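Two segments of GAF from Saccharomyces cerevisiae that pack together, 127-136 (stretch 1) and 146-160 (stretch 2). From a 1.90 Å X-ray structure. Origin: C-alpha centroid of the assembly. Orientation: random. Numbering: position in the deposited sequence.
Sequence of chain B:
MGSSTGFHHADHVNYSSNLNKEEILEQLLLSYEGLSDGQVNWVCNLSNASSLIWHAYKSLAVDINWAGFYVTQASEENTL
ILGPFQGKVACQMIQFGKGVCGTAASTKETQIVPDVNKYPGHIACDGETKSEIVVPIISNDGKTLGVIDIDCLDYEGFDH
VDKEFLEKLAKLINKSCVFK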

# COMPACT_ATOMS: atom_id res chain seq x y z
N GLY B 127 10.04 -14.32 -5.47
CA GLY B 127 10.54 -15.67 -5.62
C GLY B 127 10.47 -16.48 -4.34
O GLY B 127 10.61 -17.71 -4.41
N GLU B 128 10.26 -15.84 -3.18
CA GLU B 128 10.20 -16.63 -1.93
C GLU B 128 8.82 -17.07 -1.52
O GLU B 128 8.67 -17.73 -0.49
CB GLU B 128 10.80 -15.86 -0.77
CG GLU B 128 12.27 -16.04 -0.67
CD GLU B 128 12.94 -14.69 -0.61
OE1 GLU B 128 13.28 -14.21 0.51
OE2 GLU B 128 13.08 -14.10 -1.72
N THR B 129 7.81 -16.68 -2.29
CA THR B 129 6.48 -17.04 -1.92
C THR B 129 6.35 -18.57 -2.07
O THR B 129 6.76 -19.12 -3.09
CB THR B 129 5.45 -16.30 -2.84
OG1 THR B 129 5.48 -14.89 -2.57
CG2 THR B 129 4.03 -16.82 -2.56
N LYS B 130 5.79 -19.24 -1.06
CA LYS B 130 5.59 -20.69 -1.15
C LYS B 130 4.13 -21.07 -1.15
O LYS B 130 3.77 -22.11 -1.69
CB LYS B 130 6.29 -21.42 0.02
CG LYS B 130 7.74 -21.74 -0.28
CD LYS B 130 8.46 -22.25 0.97
CE LYS B 130 9.94 -22.50 0.55
NZ LYS B 130 10.74 -22.97 1.68
N SER B 131 3.28 -20.30 -0.49
CA SER B 131 1.85 -20.60 -0.51
C SER B 131 1.14 -19.32 -0.69
O SER B 131 1.72 -18.26 -0.45
CB SER B 131 1.37 -21.36 0.75
OG SER B 131 1.60 -20.69 1.96
N GLU B 132 -0.13 -19.40 -1.13
CA GLU B 132 -0.90 -18.22 -1.48
C GLU B 132 -2.42 -18.45 -1.45
O GLU B 132 -2.92 -19.58 -1.62
CB GLU B 132 -0.46 -17.76 -2.90
CG GLU B 132 -1.01 -16.40 -3.40
CD GLU B 132 -0.42 -15.90 -4.77
OE1 GLU B 132 -0.89 -14.86 -5.30
OE2 GLU B 132 0.52 -16.52 -5.32
N ILE B 133 -3.16 -17.38 -1.18
CA ILE B 133 -4.62 -17.43 -1.19
C ILE B 133 -5.12 -16.21 -1.93
O ILE B 133 -4.66 -15.05 -1.68
CB ILE B 133 -5.23 -17.50 0.24
CG1 ILE B 133 -6.76 -17.60 0.16
CG2 ILE B 133 -4.82 -16.25 1.04
CD1 ILE B 133 -7.44 -18.01 1.45
N VAL B 134 -6.03 -16.44 -2.86
CA VAL B 134 -6.59 -15.32 -3.65
C VAL B 134 -8.09 -15.42 -3.65
O VAL B 134 -8.67 -16.45 -4.00
CB VAL B 134 -6.11 -15.30 -5.11
CG1 VAL B 134 -6.63 -14.04 -5.80
CG2 VAL B 134 -4.61 -15.33 -5.15
N VAL B 135 -8.70 -14.33 -3.21
CA VAL B 135 -10.14 -14.23 -3.11
C VAL B 135 -10.69 -13.16 -4.06
O VAL B 135 -10.32 -11.94 -3.97
CB VAL B 135 -10.54 -13.91 -1.65
CG1 VAL B 135 -12.06 -13.76 -1.50
CG2 VAL B 135 -10.00 -14.96 -0.71
N PRO B 136 -11.56 -13.56 -4.99
CA PRO B 136 -12.10 -12.55 -5.92
C PRO B 136 -13.20 -11.65 -5.33
O PRO B 136 -14.04 -12.08 -4.54
CB PRO B 136 -12.61 -13.40 -7.08
CG PRO B 136 -13.13 -14.59 -6.39
CD PRO B 136 -12.10 -14.90 -5.28
N GLY B 146 -11.94 -7.22 -8.79
CA GLY B 146 -10.53 -7.36 -8.47
C GLY B 146 -10.33 -8.56 -7.56
O GLY B 146 -11.25 -9.36 -7.34
N VAL B 147 -9.13 -8.71 -7.01
CA VAL B 147 -8.88 -9.83 -6.11
C VAL B 147 -8.12 -9.37 -4.88
O VAL B 147 -7.47 -8.31 -4.89
CB VAL B 147 -8.03 -10.94 -6.75
CG1 VAL B 147 -8.69 -11.49 -8.01
CG2 VAL B 147 -6.64 -10.40 -7.07
N ILE B 148 -8.27 -10.15 -3.82
CA ILE B 148 -7.55 -9.95 -2.58
C ILE B 148 -6.50 -11.04 -2.66
O ILE B 148 -6.83 -12.22 -2.86
CB ILE B 148 -8.43 -10.20 -1.36
CG1 ILE B 148 -9.70 -9.34 -1.41
CG2 ILE B 148 -7.64 -9.90 -0.11
CD1 ILE B 148 -10.59 -9.50 -0.18
N ASP B 149 -5.24 -10.65 -2.51
CA ASP B 149 -4.11 -11.56 -2.65
C ASP B 149 -3.15 -11.56 -1.45
O ASP B 149 -2.61 -10.48 -1.02
CB ASP B 149 -3.35 -11.15 -3.95
CG ASP B 149 -2.25 -12.14 -4.39
OD1 ASP B 149 -2.16 -13.27 -3.88
OD2 ASP B 149 -1.47 -11.77 -5.31
N ILE B 150 -2.96 -12.72 -0.86
CA ILE B 150 -2.00 -12.84 0.26
C ILE B 150 -0.94 -13.88 -0.03
O ILE B 150 -1.29 -15.04 -0.39
CB ILE B 150 -2.71 -13.23 1.56
CG1 ILE B 150 -3.94 -12.35 1.77
CG2 ILE B 150 -1.76 -13.12 2.74
CD1 ILE B 150 -4.67 -12.60 3.13
N ASP B 151 0.35 -13.53 0.14
CA ASP B 151 1.44 -14.51 -0.12
C ASP B 151 2.04 -14.91 1.24
O ASP B 151 2.10 -14.08 2.16
CB ASP B 151 2.63 -13.93 -0.92
CG ASP B 151 2.32 -13.67 -2.37
OD1 ASP B 151 1.15 -13.74 -2.76
OD2 ASP B 151 3.27 -13.36 -3.13
N CYS B 152 2.49 -16.16 1.35
CA CYS B 152 3.13 -16.66 2.58
C CYS B 152 4.49 -17.28 2.28
O CYS B 152 4.66 -17.97 1.26
CB CYS B 152 2.21 -17.72 3.25
SG CYS B 152 2.87 -18.51 4.75
N LEU B 153 5.44 -17.12 3.20
CA LEU B 153 6.78 -17.67 3.02
C LEU B 153 6.89 -19.16 3.27
O LEU B 153 7.89 -19.76 2.91
CB LEU B 153 7.78 -16.96 3.93
CG LEU B 153 7.98 -15.48 3.55
CD1 LEU B 153 8.90 -14.83 4.56
CD2 LEU B 153 8.57 -15.38 2.18
N ASP B 154 5.89 -19.75 3.93
CA ASP B 154 5.90 -21.20 4.17
C ASP B 154 4.82 -21.86 3.32
O ASP B 154 3.86 -21.20 2.91
CB ASP B 154 5.58 -21.54 5.64
CG ASP B 154 6.54 -20.88 6.66
OD1 ASP B 154 7.78 -20.96 6.48
OD2 ASP B 154 6.05 -20.32 7.67
N TYR B 155 4.97 -23.16 3.06
CA TYR B 155 3.94 -23.91 2.34
C TYR B 155 2.75 -24.03 3.29
O TYR B 155 2.89 -23.85 4.50
CB TYR B 155 4.40 -25.36 2.03
CG TYR B 155 5.59 -25.49 1.10
CD1 TYR B 155 6.84 -25.86 1.57
CD2 TYR B 155 5.47 -25.17 -0.24
CE1 TYR B 155 7.95 -25.91 0.74
CE2 TYR B 155 6.58 -25.21 -1.08
CZ TYR B 155 7.82 -25.58 -0.57
OH TYR B 155 8.94 -25.52 -1.36
N GLU B 156 1.57 -24.32 2.74
CA GLU B 156 0.38 -24.54 3.56
C GLU B 156 0.08 -23.43 4.56
O GLU B 156 -0.28 -23.69 5.72
CB GLU B 156 0.53 -25.88 4.30
CG GLU B 156 0.65 -27.12 3.40
CD GLU B 156 1.48 -28.27 4.04
OE1 GLU B 156 1.94 -29.18 3.30
OE2 GLU B 156 1.68 -28.28 5.29
N GLY B 157 0.20 -22.19 4.15
CA GLY B 157 -0.09 -21.15 5.13
C GLY B 157 -1.55 -20.78 5.33
O GLY B 157 -1.87 -20.16 6.33
N PHE B 158 -2.44 -21.20 4.42
CA PHE B 158 -3.88 -20.83 4.47
C PHE B 158 -4.90 -21.98 4.45
O PHE B 158 -4.61 -23.07 3.93
CB PHE B 158 -4.19 -19.89 3.32
CG PHE B 158 -3.25 -18.75 3.22
CD1 PHE B 158 -2.21 -18.76 2.30
CD2 PHE B 158 -3.37 -17.66 4.08
CE1 PHE B 158 -1.28 -17.69 2.23
CE2 PHE B 158 -2.47 -16.59 4.04
CZ PHE B 158 -1.41 -16.61 3.11
N ASP B 159 -6.11 -21.72 4.95
CA ASP B 159 -7.14 -22.75 4.98
C ASP B 159 -8.51 -22.11 4.73
O ASP B 159 -8.61 -20.89 4.50
CB ASP B 159 -7.11 -23.48 6.33
CG ASP B 159 -7.38 -22.55 7.50
OD1 ASP B 159 -6.78 -22.73 8.58
OD2 ASP B 159 -8.22 -21.66 7.34
N HIS B 160 -9.58 -22.89 4.79
CA HIS B 160 -10.89 -22.32 4.50
C HIS B 160 -11.49 -21.31 5.49
O HIS B 160 -12.52 -20.71 5.19
CB HIS B 160 -11.89 -23.44 4.19
CG HIS B 160 -11.65 -24.04 2.84
ND1 HIS B 160 -10.62 -24.91 2.60
CD2 HIS B 160 -12.24 -23.81 1.65
CE1 HIS B 160 -10.57 -25.18 1.30
NE2 HIS B 160 -11.55 -24.52 0.71
O HOH W 1 9.87 -18.64 1.39

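Strands 131-136 and 146-152 pair antiparallel, and the loops beside them add side-chain contacts. About 986 Å² is buried between the stretches.

Gly127 makes no contact. Glu128 lies at the exposed end, where its CB meets Leu153 CD2 at 3.7 Å. A water donates to both Glu128 O (2.4 Å) and Leu153 O (2.7 Å), bridging the two backbones.

Thr129 is buried. Its OG1 donates to Asp151 OD2 at 2.7 Å, giving that carboxylate a polar partner. Lys130 N donates to Cys152 O at 2.9 Å. The long Lys130 side chain lies over Tyr155, with CD 3.8 Å from the ring centroid and over its face, so its aliphatic part serves as an apolar surface.

Ser131 ties the strand to the turn after Cys152. Its N donates to Cys152 O (3.2 Å), and its O accepts from Cys152 N (2.9 Å). In rotamer p, its OG donates to Asp154 O at 2.5 Å and accepts from Gly157 N at 3.0 Å. Gly157 suits this spot, because a CB there would clash with Cys152 SG.

Glu132 extends over the face shared with Asp149 and Asp151. Its OE1 lies 2.5 Å from Asp149 OD1, so close that one acid group probably holds a proton.

Ile133 faces the other way. Its N and O pair with Ile150 O (3.1 Å) and Ile150 N (3.0 Å). Its CG2 sits over the Phe158 ring, 3.6 Å from the centroid, and also packs on Ile150 CB at 3.7 Å.

Val134 turns back to the Glu132 face, where its CG1 packs on Val147 CB at 3.5 Å. Its CA approaches Ile148 O at 3.2 Å in a CA-H...O contact.

Val135 repeats the paired bonds: its N to Ile148 O (2.8 Å), and Ile148 N to its O (2.7 Å). Pro136 has no amide hydrogen to offer, and it occupies a non-hydrogen-bonded position opposite Val147.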